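Local atomic coordinates of condensin complex subunit 3 (Schizosaccharomyces pombe, PDB entry 5OQR), a protein that serves as a regulatory subunit of condensin, the complex required to convert interphase chromatin into condensed, mitotic-like chromosomes. Residues Glu195-Asp199 against Trp233-Asp237; Leu463-Gln467 against Lys505-Cys509; Ala580-Thr584 against Thr617-Leu623; Phe649-Leu653 against Ile675-Leu680. One frame throughout, in Å; residues are numbered along the deposited sequence.

Contact 1 of 4, residues Glu195-Asp199 against Trp233-Asp237; sequences ERARD and WGLND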
loop_
_atom_site.group_PDB
_atom_site.type_symbol
_atom_site.label_atom_id
_atom_site.label_comp_id
_atom_site.label_asym_id
_atom_site.label_seq_id
_atom_site.Cartn_x
_atom_site.Cartn_y
_atom_site.Cartn_z
ATOM N N GLU A 195 -9.962 7.123 -5.570
ATOM C CA GLU A 195 -9.090 6.053 -6.036
ATOM C C GLU A 195 -7.696 6.577 -6.348
ATOM O O GLU A 195 -6.707 5.858 -6.162
ATOM C CB GLU A 195 -9.695 5.383 -7.269
ATOM C CG GLU A 195 -8.915 4.173 -7.756
ATOM C CD GLU A 195 -9.518 3.551 -8.998
ATOM O OE1 GLU A 195 -9.894 4.307 -9.920
ATOM O OE2 GLU A 195 -9.621 2.307 -9.052
ATOM N N ARG A 196 -7.592 7.824 -6.812
ATOM C CA ARG A 196 -6.287 8.392 -7.123
ATOM C C ARG A 196 -5.429 8.558 -5.879
ATOM O O ARG A 196 -4.205 8.673 -5.996
ATOM C CB ARG A 196 -6.439 9.743 -7.821
ATOM C CG ARG A 196 -7.431 9.776 -8.976
ATOM C CD ARG A 196 -7.487 8.480 -9.777
ATOM N NE ARG A 196 -6.172 7.978 -10.157
ATOM C CZ ARG A 196 -5.959 6.777 -10.684
ATOM N NH1 ARG A 196 -6.975 5.952 -10.896
ATOM N NH2 ARG A 196 -4.729 6.398 -10.999
ATOM N N ALA A 197 -6.038 8.575 -4.693
ATOM C CA ALA A 197 -5.262 8.572 -3.462
ATOM C C ALA A 197 -4.321 7.379 -3.381
ATOM O O ALA A 197 -3.436 7.368 -2.520
ATOM C CB ALA A 197 -6.195 8.585 -2.253
ATOM N N ARG A 198 -4.495 6.377 -4.246
ATOM C CA ARG A 198 -3.550 5.275 -4.378
ATOM C C ARG A 198 -2.895 5.254 -5.755
ATOM O O ARG A 198 -2.415 4.205 -6.195
ATOM C CB ARG A 198 -4.243 3.940 -4.098
ATOM C CG ARG A 198 -4.732 3.778 -2.667
ATOM C CD ARG A 198 -3.580 3.761 -1.672
ATOM N NE ARG A 198 -2.731 2.582 -1.826
ATOM C CZ ARG A 198 -1.586 2.397 -1.176
ATOM N NH1 ARG A 198 -0.884 1.290 -1.376
ATOM N NH2 ARG A 198 -1.138 3.316 -0.332
ATOM N N ASP A 199 -2.870 6.393 -6.441
ATOM C CA ASP A 199 -2.182 6.482 -7.720
ATOM C C ASP A 199 -0.718 6.093 -7.554
ATOM O O ASP A 199 -0.135 6.226 -6.475
ATOM C CB ASP A 199 -2.290 7.898 -8.281
ATOM C CG ASP A 199 -1.864 7.986 -9.732
ATOM O OD1 ASP A 199 -2.748 7.959 -10.614
ATOM O OD2 ASP A 199 -0.646 8.081 -9.992
ATOM N N TRP A 233 -5.418 5.825 4.107
ATOM C CA TRP A 233 -4.457 5.878 3.011
ATOM C C TRP A 233 -3.492 7.045 3.181
ATOM O O TRP A 233 -2.273 6.879 3.067
ATOM C CB TRP A 233 -5.196 5.986 1.677
ATOM C CG TRP A 233 -5.806 4.703 1.204
ATOM C CD1 TRP A 233 -5.384 3.439 1.492
ATOM C CD2 TRP A 233 -6.951 4.561 0.357
ATOM N NE1 TRP A 233 -6.192 2.519 0.874
ATOM C CE2 TRP A 233 -7.163 3.182 0.172
ATOM C CE3 TRP A 233 -7.816 5.466 -0.264
ATOM C CZ2 TRP A 233 -8.206 2.686 -0.608
ATOM C CZ3 TRP A 233 -8.850 4.972 -1.036
ATOM C CH2 TRP A 233 -9.036 3.595 -1.202
ATOM N N GLY A 234 -4.022 8.236 3.461
ATOM C CA GLY A 234 -3.177 9.417 3.509
ATOM C C GLY A 234 -2.140 9.356 4.614
ATOM O O GLY A 234 -0.951 9.576 4.380
ATOM N N LEU A 235 -2.579 9.059 5.837
ATOM C CA LEU A 235 -1.687 9.116 6.988
ATOM C C LEU A 235 -0.701 7.957 7.038
ATOM O O LEU A 235 0.266 8.027 7.804
ATOM C CB LEU A 235 -2.508 9.152 8.274
ATOM C CG LEU A 235 -3.595 10.226 8.325
ATOM C CD1 LEU A 235 -4.291 10.186 9.670
ATOM C CD2 LEU A 235 -3.021 11.609 8.058
ATOM N N ASN A 236 -0.918 6.904 6.253
ATOM C CA ASN A 236 0.004 5.779 6.174
ATOM C C ASN A 236 0.799 5.773 4.877
ATOM O O ASN A 236 1.516 4.806 4.605
ATOM C CB ASN A 236 -0.761 4.461 6.318
ATOM C CG ASN A 236 -1.165 4.175 7.749
ATOM O OD1 ASN A 236 -0.341 4.231 8.659
ATOM N ND2 ASN A 236 -2.440 3.875 7.955
ATOM N N ASP A 237 0.700 6.830 4.076
ATOM C CA ASP A 237 1.305 6.820 2.754
ATOM C C ASP A 237 2.824 6.705 2.849
ATOM O O ASP A 237 3.452 7.182 3.795
ATOM C CB ASP A 237 0.927 8.082 1.985
ATOM C CG ASP A 237 1.256 7.982 0.510
ATOM O OD1 ASP A 237 2.386 8.347 0.125
ATOM O OD2 ASP A 237 0.386 7.527 -0.262
HETATM O O HOH W 1 -2.014 8.209 -0.183
#

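Contact 2 of 4, residues Leu463-Gln467 against Lys505-Cys509; sequences LSYVQ and KGLEC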
loop_
_atom_site.group_PDB
_atom_site.type_symbol
_atom_site.label_atom_id
_atom_site.label_comp_id
_atom_site.label_asym_id
_atom_site.label_seq_id
_atom_site.Cartn_x
_atom_site.Cartn_y
_atom_site.Cartn_z
ATOM N N LEU A 463 -12.102 -21.751 29.382
ATOM C CA LEU A 463 -11.089 -22.009 28.367
ATOM C C LEU A 463 -10.496 -20.717 27.827
ATOM O O LEU A 463 -9.307 -20.672 27.499
ATOM C CB LEU A 463 -11.687 -22.834 27.231
ATOM C CG LEU A 463 -12.105 -24.263 27.585
ATOM C CD1 LEU A 463 -12.869 -24.890 26.434
ATOM C CD2 LEU A 463 -10.891 -25.106 27.938
ATOM N N SER A 464 -11.302 -19.660 27.723
ATOM C CA SER A 464 -10.760 -18.364 27.333
ATOM C C SER A 464 -9.763 -17.848 28.359
ATOM O O SER A 464 -8.794 -17.174 27.996
ATOM C CB SER A 464 -11.895 -17.359 27.143
ATOM O OG SER A 464 -12.759 -17.774 26.102
ATOM N N TYR A 465 -9.980 -18.145 29.642
ATOM C CA TYR A 465 -8.999 -17.785 30.659
ATOM C C TYR A 465 -7.763 -18.665 30.555
ATOM O O TYR A 465 -6.640 -18.195 30.762
ATOM C CB TYR A 465 -9.608 -17.904 32.058
ATOM C CG TYR A 465 -10.596 -16.822 32.436
ATOM C CD1 TYR A 465 -11.257 -16.075 31.472
ATOM C CD2 TYR A 465 -10.862 -16.547 33.769
ATOM C CE1 TYR A 465 -12.159 -15.090 31.829
ATOM C CE2 TYR A 465 -11.758 -15.567 34.133
ATOM C CZ TYR A 465 -12.404 -14.843 33.161
ATOM O OH TYR A 465 -13.296 -13.865 33.528
ATOM N N VAL A 466 -7.956 -19.949 30.252
ATOM C CA VAL A 466 -6.827 -20.849 30.042
ATOM C C VAL A 466 -6.017 -20.394 28.840
ATOM O O VAL A 466 -4.781 -20.380 28.871
ATOM C CB VAL A 466 -7.322 -22.297 29.864
ATOM C CG1 VAL A 466 -6.145 -23.249 29.751
ATOM C CG2 VAL A 466 -8.218 -22.705 31.017
ATOM N N GLN A 467 -6.703 -20.017 27.764
ATOM C CA GLN A 467 -6.021 -19.569 26.558
ATOM C C GLN A 467 -5.137 -18.362 26.846
ATOM O O GLN A 467 -3.971 -18.320 26.437
ATOM C CB GLN A 467 -7.055 -19.243 25.482
ATOM C CG GLN A 467 -6.478 -18.992 24.110
ATOM C CD GLN A 467 -7.552 -18.687 23.089
ATOM O OE1 GLN A 467 -8.744 -18.808 23.373
ATOM N NE2 GLN A 467 -7.139 -18.290 21.893
ATOM N N LYS A 505 -12.070 -24.673 20.885
ATOM C CA LYS A 505 -11.388 -23.867 21.889
ATOM C C LYS A 505 -10.379 -24.703 22.667
ATOM O O LYS A 505 -9.305 -24.211 23.028
ATOM C CB LYS A 505 -12.414 -23.236 22.830
ATOM C CG LYS A 505 -11.815 -22.379 23.934
ATOM C CD LYS A 505 -11.191 -21.094 23.408
ATOM C CE LYS A 505 -12.235 -20.125 22.881
ATOM N NZ LYS A 505 -13.270 -19.798 23.904
ATOM N N GLY A 506 -10.703 -25.970 22.926
ATOM C CA GLY A 506 -9.770 -26.826 23.637
ATOM C C GLY A 506 -8.499 -27.075 22.852
ATOM O O GLY A 506 -7.411 -27.170 23.425
ATOM N N LEU A 507 -8.615 -27.188 21.527
ATOM C CA LEU A 507 -7.433 -27.420 20.705
ATOM C C LEU A 507 -6.525 -26.198 20.681
ATOM O O LEU A 507 -5.300 -26.331 20.749
ATOM C CB LEU A 507 -7.847 -27.810 19.286
ATOM C CG LEU A 507 -8.218 -29.282 19.100
ATOM C CD1 LEU A 507 -8.913 -29.487 17.774
ATOM C CD2 LEU A 507 -6.985 -30.163 19.188
ATOM N N GLU A 508 -7.105 -25.001 20.579
ATOM C CA GLU A 508 -6.300 -23.787 20.663
ATOM C C GLU A 508 -5.560 -23.717 21.992
ATOM O O GLU A 508 -4.407 -23.275 22.045
ATOM C CB GLU A 508 -7.183 -22.556 20.476
ATOM C CG GLU A 508 -7.961 -22.541 19.172
ATOM C CD GLU A 508 -8.889 -21.348 19.065
ATOM O OE1 GLU A 508 -8.394 -20.229 18.816
ATOM O OE2 GLU A 508 -10.113 -21.527 19.243
ATOM N N CYS A 509 -6.206 -24.149 23.078
ATOM C CA CYS A 509 -5.536 -24.181 24.373
ATOM C C CYS A 509 -4.431 -25.227 24.391
ATOM O O CYS A 509 -3.340 -24.978 24.915
ATOM C CB CYS A 509 -6.548 -24.466 25.486
ATOM S SG CYS A 509 -7.691 -23.127 25.841
#

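Contact 3 of 4, residues Ala580-Thr584 against Thr617-Leu623; sequences AELQT and TVDNHAL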
loop_
_atom_site.group_PDB
_atom_site.type_symbol
_atom_site.label_atom_id
_atom_site.label_comp_id
_atom_site.label_asym_id
_atom_site.label_seq_id
_atom_site.Cartn_x
_atom_site.Cartn_y
_atom_site.Cartn_z
ATOM N N ALA A 580 -9.651 -18.744 0.419
ATOM C CA ALA A 580 -8.706 -17.636 0.481
ATOM C C ALA A 580 -8.023 -17.560 1.839
ATOM O O ALA A 580 -6.821 -17.286 1.924
ATOM C CB ALA A 580 -9.424 -16.321 0.173
ATOM N N GLU A 581 -8.772 -17.800 2.915
ATOM C CA GLU A 581 -8.201 -17.693 4.254
ATOM C C GLU A 581 -7.203 -18.814 4.511
ATOM O O GLU A 581 -6.095 -18.573 5.000
ATOM C CB GLU A 581 -9.312 -17.716 5.303
ATOM C CG GLU A 581 -8.886 -17.175 6.657
ATOM C CD GLU A 581 -9.819 -17.593 7.779
ATOM O OE1 GLU A 581 -10.855 -18.228 7.490
ATOM O OE2 GLU A 581 -9.513 -17.289 8.951
ATOM N N LEU A 582 -7.584 -20.051 4.193
ATOM C CA LEU A 582 -6.682 -21.181 4.389
ATOM C C LEU A 582 -5.469 -21.074 3.474
ATOM O O LEU A 582 -4.330 -21.283 3.908
ATOM C CB LEU A 582 -7.430 -22.490 4.142
ATOM C CG LEU A 582 -6.602 -23.775 4.186
ATOM C CD1 LEU A 582 -5.943 -23.953 5.541
ATOM C CD2 LEU A 582 -7.471 -24.974 3.853
ATOM N N GLN A 583 -5.695 -20.751 2.201
ATOM C CA GLN A 583 -4.591 -20.595 1.264
ATOM C C GLN A 583 -3.621 -19.525 1.744
ATOM O O GLN A 583 -2.402 -19.736 1.763
ATOM C CB GLN A 583 -5.133 -20.242 -0.117
ATOM C CG GLN A 583 -4.139 -20.437 -1.242
ATOM C CD GLN A 583 -4.603 -19.795 -2.529
ATOM O OE1 GLN A 583 -5.169 -18.703 -2.519
ATOM N NE2 GLN A 583 -4.377 -20.476 -3.645
ATOM N N THR A 584 -4.146 -18.362 2.128
ATOM C CA THR A 584 -3.292 -17.300 2.644
ATOM C C THR A 584 -2.511 -17.761 3.864
ATOM O O THR A 584 -1.404 -17.274 4.114
ATOM C CB THR A 584 -4.134 -16.075 2.997
ATOM O OG1 THR A 584 -4.904 -15.678 1.857
ATOM C CG2 THR A 584 -3.247 -14.913 3.432
ATOM N N THR A 617 -5.155 -17.794 -8.429
ATOM C CA THR A 617 -4.986 -17.172 -7.125
ATOM C C THR A 617 -4.935 -15.651 -7.205
ATOM O O THR A 617 -4.736 -14.995 -6.180
ATOM C CB THR A 617 -3.707 -17.705 -6.462
ATOM O OG1 THR A 617 -3.680 -19.134 -6.563
ATOM C CG2 THR A 617 -3.636 -17.331 -4.985
ATOM N N VAL A 618 -5.125 -15.070 -8.392
ATOM C CA VAL A 618 -4.947 -13.630 -8.547
ATOM C C VAL A 618 -5.936 -12.868 -7.673
ATOM O O VAL A 618 -5.605 -11.820 -7.108
ATOM C CB VAL A 618 -5.078 -13.233 -10.030
ATOM C CG1 VAL A 618 -6.505 -13.443 -10.531
ATOM C CG2 VAL A 618 -4.641 -11.794 -10.231
ATOM N N ASP A 619 -7.163 -13.378 -7.550
ATOM C CA ASP A 619 -8.181 -12.672 -6.779
ATOM C C ASP A 619 -7.868 -12.684 -5.289
ATOM O O ASP A 619 -8.264 -11.762 -4.567
ATOM C CB ASP A 619 -9.555 -13.288 -7.038
ATOM C CG ASP A 619 -10.016 -13.096 -8.468
ATOM O OD1 ASP A 619 -9.766 -12.011 -9.033
ATOM O OD2 ASP A 619 -10.625 -14.031 -9.029
ATOM N N ASN A 620 -7.170 -13.709 -4.809
ATOM C CA ASN A 620 -6.750 -13.754 -3.414
ATOM C C ASN A 620 -5.714 -12.671 -3.145
ATOM O O ASN A 620 -4.508 -12.923 -3.230
ATOM C CB ASN A 620 -6.190 -15.135 -3.073
ATOM C CG ASN A 620 -5.823 -15.276 -1.609
ATOM O OD1 ASN A 620 -5.647 -14.287 -0.898
ATOM N ND2 ASN A 620 -5.700 -16.515 -1.151
ATOM N N HIS A 621 -6.170 -11.462 -2.818
ATOM C CA HIS A 621 -5.255 -10.360 -2.561
ATOM C C HIS A 621 -4.554 -10.486 -1.218
ATOM O O HIS A 621 -3.477 -9.906 -1.040
ATOM C CB HIS A 621 -6.001 -9.027 -2.618
ATOM C CG HIS A 621 -6.656 -8.756 -3.936
ATOM N ND1 HIS A 621 -7.338 -9.723 -4.645
ATOM C CD2 HIS A 621 -6.739 -7.623 -4.674
ATOM C CE1 HIS A 621 -7.806 -9.198 -5.763
ATOM N NE2 HIS A 621 -7.459 -7.926 -5.804
ATOM N N ALA A 622 -5.138 -11.218 -0.270
ATOM C CA ALA A 622 -4.473 -11.441 1.009
ATOM C C ALA A 622 -3.176 -12.212 0.813
ATOM O O ALA A 622 -2.132 -11.848 1.364
ATOM C CB ALA A 622 -5.407 -12.190 1.962
ATOM N N LEU A 623 -3.224 -13.281 0.018
ATOM C CA LEU A 623 -2.030 -14.076 -0.237
ATOM C C LEU A 623 -0.973 -13.258 -0.968
ATOM O O LEU A 623 0.196 -13.241 -0.573
ATOM C CB LEU A 623 -2.403 -15.324 -1.037
ATOM C CG LEU A 623 -1.283 -16.318 -1.349
ATOM C CD1 LEU A 623 -1.871 -17.708 -1.498
ATOM C CD2 LEU A 623 -0.522 -15.940 -2.613
#

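Contact 4 of 4, residues Phe649-Leu653 against Ile675-Leu680; sequences FCDAL and IAQQML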
loop_
_atom_site.group_PDB
_atom_site.type_symbol
_atom_site.label_atom_id
_atom_site.label_comp_id
_atom_site.label_asym_id
_atom_site.label_seq_id
_atom_site.Cartn_x
_atom_site.Cartn_y
_atom_site.Cartn_z
ATOM N N PHE A 649 14.452 -21.031 -10.627
ATOM C CA PHE A 649 13.958 -20.053 -11.586
ATOM C C PHE A 649 13.351 -20.696 -12.829
ATOM O O PHE A 649 12.161 -20.523 -13.118
ATOM C CB PHE A 649 15.125 -19.135 -11.968
ATOM C CG PHE A 649 14.744 -17.980 -12.846
ATOM C CD1 PHE A 649 14.490 -18.164 -14.193
ATOM C CD2 PHE A 649 14.672 -16.703 -12.327
ATOM C CE1 PHE A 649 14.150 -17.100 -14.996
ATOM C CE2 PHE A 649 14.337 -15.637 -13.125
ATOM C CZ PHE A 649 14.074 -15.833 -14.461
ATOM N N CYS A 650 14.164 -21.437 -13.583
ATOM C CA CYS A 650 13.728 -21.925 -14.888
ATOM C C CYS A 650 12.520 -22.841 -14.761
ATOM O O CYS A 650 11.553 -22.719 -15.519
ATOM C CB CYS A 650 14.881 -22.646 -15.586
ATOM S SG CYS A 650 16.221 -21.559 -16.100
ATOM N N ASP A 651 12.557 -23.771 -13.808
ATOM C CA ASP A 651 11.456 -24.719 -13.671
ATOM C C ASP A 651 10.178 -24.016 -13.237
ATOM O O ASP A 651 9.087 -24.356 -13.706
ATOM C CB ASP A 651 11.833 -25.815 -12.678
ATOM C CG ASP A 651 13.236 -26.345 -12.902
ATOM O OD1 ASP A 651 13.386 -27.344 -13.637
ATOM O OD2 ASP A 651 14.190 -25.757 -12.347
ATOM N N ALA A 652 10.291 -23.034 -12.341
ATOM C CA ALA A 652 9.121 -22.260 -11.948
ATOM C C ALA A 652 8.556 -21.489 -13.130
ATOM O O ALA A 652 7.338 -21.460 -13.339
ATOM C CB ALA A 652 9.483 -21.305 -10.811
ATOM N N LEU A 653 9.427 -20.863 -13.922
ATOM C CA LEU A 653 8.957 -20.049 -15.037
ATOM C C LEU A 653 8.365 -20.916 -16.141
ATOM O O LEU A 653 7.381 -20.528 -16.780
ATOM C CB LEU A 653 10.107 -19.199 -15.572
ATOM C CG LEU A 653 9.738 -18.057 -16.517
ATOM C CD1 LEU A 653 8.862 -17.027 -15.822
ATOM C CD2 LEU A 653 11.004 -17.407 -17.047
ATOM N N ILE A 675 6.464 -11.150 -15.084
ATOM C CA ILE A 675 6.849 -12.160 -14.103
ATOM C C ILE A 675 8.350 -12.407 -14.164
ATOM O O ILE A 675 9.049 -12.356 -13.146
ATOM C CB ILE A 675 6.056 -13.460 -14.328
ATOM C CG1 ILE A 675 4.556 -13.211 -14.148
ATOM C CG2 ILE A 675 6.533 -14.539 -13.369
ATOM C CD1 ILE A 675 3.683 -14.424 -14.429
ATOM N N ALA A 676 8.867 -12.683 -15.364
ATOM C CA ALA A 676 10.285 -12.992 -15.511
ATOM C C ALA A 676 11.156 -11.850 -15.009
ATOM O O ALA A 676 12.167 -12.079 -14.336
ATOM C CB ALA A 676 10.604 -13.302 -16.972
ATOM N N GLN A 677 10.786 -10.610 -15.328
ATOM C CA GLN A 677 11.566 -9.474 -14.856
ATOM C C GLN A 677 11.527 -9.368 -13.338
ATOM O O GLN A 677 12.513 -8.955 -12.719
ATOM C CB GLN A 677 11.055 -8.186 -15.501
ATOM C CG GLN A 677 11.897 -6.961 -15.190
ATOM C CD GLN A 677 13.357 -7.154 -15.550
ATOM O OE1 GLN A 677 13.708 -7.286 -16.721
ATOM N NE2 GLN A 677 14.215 -7.181 -14.538
ATOM N N GLN A 678 10.401 -9.733 -12.719
ATOM C CA GLN A 678 10.336 -9.777 -11.263
ATOM C C GLN A 678 11.336 -10.781 -10.707
ATOM O O GLN A 678 12.163 -10.445 -9.852
ATOM C CB GLN A 678 8.918 -10.127 -10.813
ATOM C CG GLN A 678 8.036 -8.926 -10.527
ATOM C CD GLN A 678 8.178 -8.428 -9.103
ATOM O OE1 GLN A 678 9.237 -7.943 -8.704
ATOM N NE2 GLN A 678 7.108 -8.553 -8.324
ATOM N N MET A 679 11.273 -12.026 -11.184
ATOM C CA MET A 679 12.222 -13.036 -10.734
ATOM C C MET A 679 13.660 -12.606 -10.986
ATOM O O MET A 679 14.556 -12.949 -10.207
ATOM C CB MET A 679 11.952 -14.363 -11.438
ATOM C CG MET A 679 10.538 -14.897 -11.316
ATOM S SD MET A 679 10.507 -16.652 -11.725
ATOM C CE MET A 679 8.784 -16.912 -12.100
ATOM N N LEU A 680 13.907 -11.866 -12.069
ATOM C CA LEU A 680 15.262 -11.409 -12.358
ATOM C C LEU A 680 15.712 -10.347 -11.365
ATOM O O LEU A 680 16.880 -10.323 -10.961
ATOM C CB LEU A 680 15.342 -10.873 -13.787
ATOM C CG LEU A 680 15.392 -11.922 -14.898
ATOM C CD1 LEU A 680 15.221 -11.264 -16.251
ATOM C CD2 LEU A 680 16.699 -12.698 -14.848
#

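Contact 1 of 4, residues Glu195-Asp199 against Trp233-Asp237
Arg-198 lies across the indole of Trp-233, a worked example of a long basic chain using its carbons on a ring and its nitrogens elsewhere. From a CB directed at the other segment, CG turns back beside the backbone N (chi1 -65°) and settles centrally over one indole face, 3.8 Å from Trp-233 CE2. CD follows over the pyrrole part, a CH-pi contact 3.7 Å from the centroid of that ring and 11° off its normal. Beyond NE the chain leaves the ring, its guanidinium plane tilted 26° from the indole. NH2 stops 4.5 Å from Asp-237 OD2, an attraction of opposite charges longer than a salt bridge, while NH1 makes a weak hydrogen bond to the backbone of another protein chain.

Beside it, Ala-197 CB packs 4.0 Å from Trp-233 CE3, and one water donates both to Ala-197 O, at 2.9 Å, and to Asp-237 OD2. The same aspartate has firmer partners through OD1, in Arg-205 and the backbone N of Asp-239. The site joins the loop after helix 190-195 to the end of helix 224-235 in HEAT repeat 5. Trp-233 NE1 hydrogen-bonds to an aromatic side chain of the other protein, and an aromatic ring of that chain meets the indole nearly at right angles. An alanine in place of Trp-233 would be likely to leave the Arg-198 methylenes without their support and that foreign aromatic group without its donor. The carbons of Arg-198 thus serve the ring within the chain, while Trp-233 NE1 and, weakly, Arg-198 NH1 bond to the partner protein.

Contact 2 of 4, residues Leu463-Gln467 against Lys505-Cys509
The carboxamide of Gln-467 and the carboxylate of Glu-508 are turned 62° against each other, with NE2 of the former 3.8 Å from OE1 of the latter. At its other end the same amide brings OE1 to the Lys-505 chain, nearest CD, the two side chains running at about a right angle. Gln-467 gets there because its chain stays extended beyond CG, which is anti to the backbone N (chi1 -170°).

Lys-505 does the opposite: its chain is bent at each torsion beyond CG. These bends swing NZ round to Ser-464 OG, to which it donates a hydrogen bond of 3.0 Å; OG is also hydrogen-bonded to Leu-460 O, one turn earlier on its own helix. On the way Lys-505 CG slides alongside Leu-463, 3.7 Å from its CD1. A methionine in place of Lys-505 would probably keep part of that apolar contact but leave Ser-464 OG without its ammonium donor.

The two helices run nearly parallel, their axes 9.4 Å apart at 20°. Helix 480-495 separates them in sequence, and such near-parallel packing of helices two places apart is what an alpha-solenoid of HEAT repeats produces; residues 505-509 belong to HEAT repeat 7. Further along the interface Cys-509 sends its sulfur between three residues of the facing helix: SG lies 4.2 Å from Leu-463 CB, 4.1 Å from Val-466 CB and 4.0 Å from Gln-467 CB. Ile-491 of helix 480-495 packs on both Val-466 and Cys-509, closing this apolar side of the contact.

Contact 3 of 4, residues Ala580-Thr584 against Thr617-Leu623
Asn-620 and Gln-583 both hold CG anti to the backbone N (chi1 -176° for the asparagine), which carries their amides past each other in opposite directions with planes 28° apart. The site illustrates helix capping shared between neighbours of an alpha-solenoid: Asn-620 is the N-cap of helix 621-635, and the first turn of helix 580-597 grips the same side chain. Its OD1 accepts the capping bond from Leu-623 N, 2.8 Å long, with the donor above the carbonyl plane and not on a lone pair. Its ND2 serves the other helix, donating to Gln-583 OE1 at 2.6 Å in that carbonyl's plane, to Thr-584 OG1 at 3.2 Å, and weakly to Ala-580 O. The cap is therefore fixed in rotation by bonds at both ends of its amide.

Gln-583 in turn is held at its far end, where NE2 donates to Thr-617 OG1 over 3.3 Å; that hydroxyl is also hydrogen-bonded to Gln-611. Leu-623 CD1 supports the glutamine chain, 3.6 Å from Gln-583 CG, running across it at about a right angle. Thr-584 CG2 packs 3.8 Å from Ala-622 CB at the exposed margin. Ala-580 O accepts from Thr-584 N and Thr-584 OG1, which reach it from opposite faces of the carbonyl plane.

Contact 4 of 4, residues Phe649-Leu653 against Ile675-Leu680
Ala-676 O takes the backbone bond of Leu-680 N, at 2.9 Å, and both atoms lie at the edge of the Phe-649 ring, near its plane. The aromatic ring therefore meets the facing helix with its rim against main chain, and it is the side chain of Met-679 that passes over one of its faces. The sulfur SD sits 4.4 Å from the Phe-649 centroid, 18° off the ring normal and shifted toward the rim, a Met-aromatic contact. Phe-649 CG is anti to the backbone N (chi1 -174°), a setting that throws the ring out to the neighbouring helix; its CZ then reaches Leu-680 CD2 at 4.1 Å.

These two segments belong to helices 639-661 and 669-682, which follow one another in the chain and run antiparallel, their axes 11.3 Å apart at 158°. Antiparallel packing of successive helices is characteristic of an alpha-solenoid, and the case shows how one methionine can touch two residues of the opposite helix, Phe-649 and Leu-653. Extended beyond CG, Met-679 carries its methyl past the ring until CE lies 3.7 Å from Leu-653 CD1.

The branches of Leu-653 then divide their work. CD1 also approaches Ile-675 CG2, at 4.2 Å, whereas CD2 turns to Ala-676 CB at 4.1 Å. All six touching residues are buried, and neighbouring helices close round them: Phe-729 and Leu-733 of helix 725-736 pack on Leu-653, Leu-710 of helix 706-717 touches both Phe-649 and Leu-680, and Ile-609 of helix 601-613 packs on Met-679.

The four contacts follow in series along one solenoid, yet distance in space does not follow distance in sequence. Contact 2 lies between contacts 1 and 3 in the chain, but its centre is about 40 Å from that of contact 1, whereas contact 3 comes to about 23 Å from it, with nearest atoms about 11 Å apart: the superhelix curves back. Contacts 3 and 4, with centres about 21 Å apart, are joined by the succession of helices 621-635 and 639-661. Contact 1 is extensively engaged by another protein chain, which meets contact 3 at His-621; no other protein chain touches contacts 2 and 4, which are buried between helices of the solenoid.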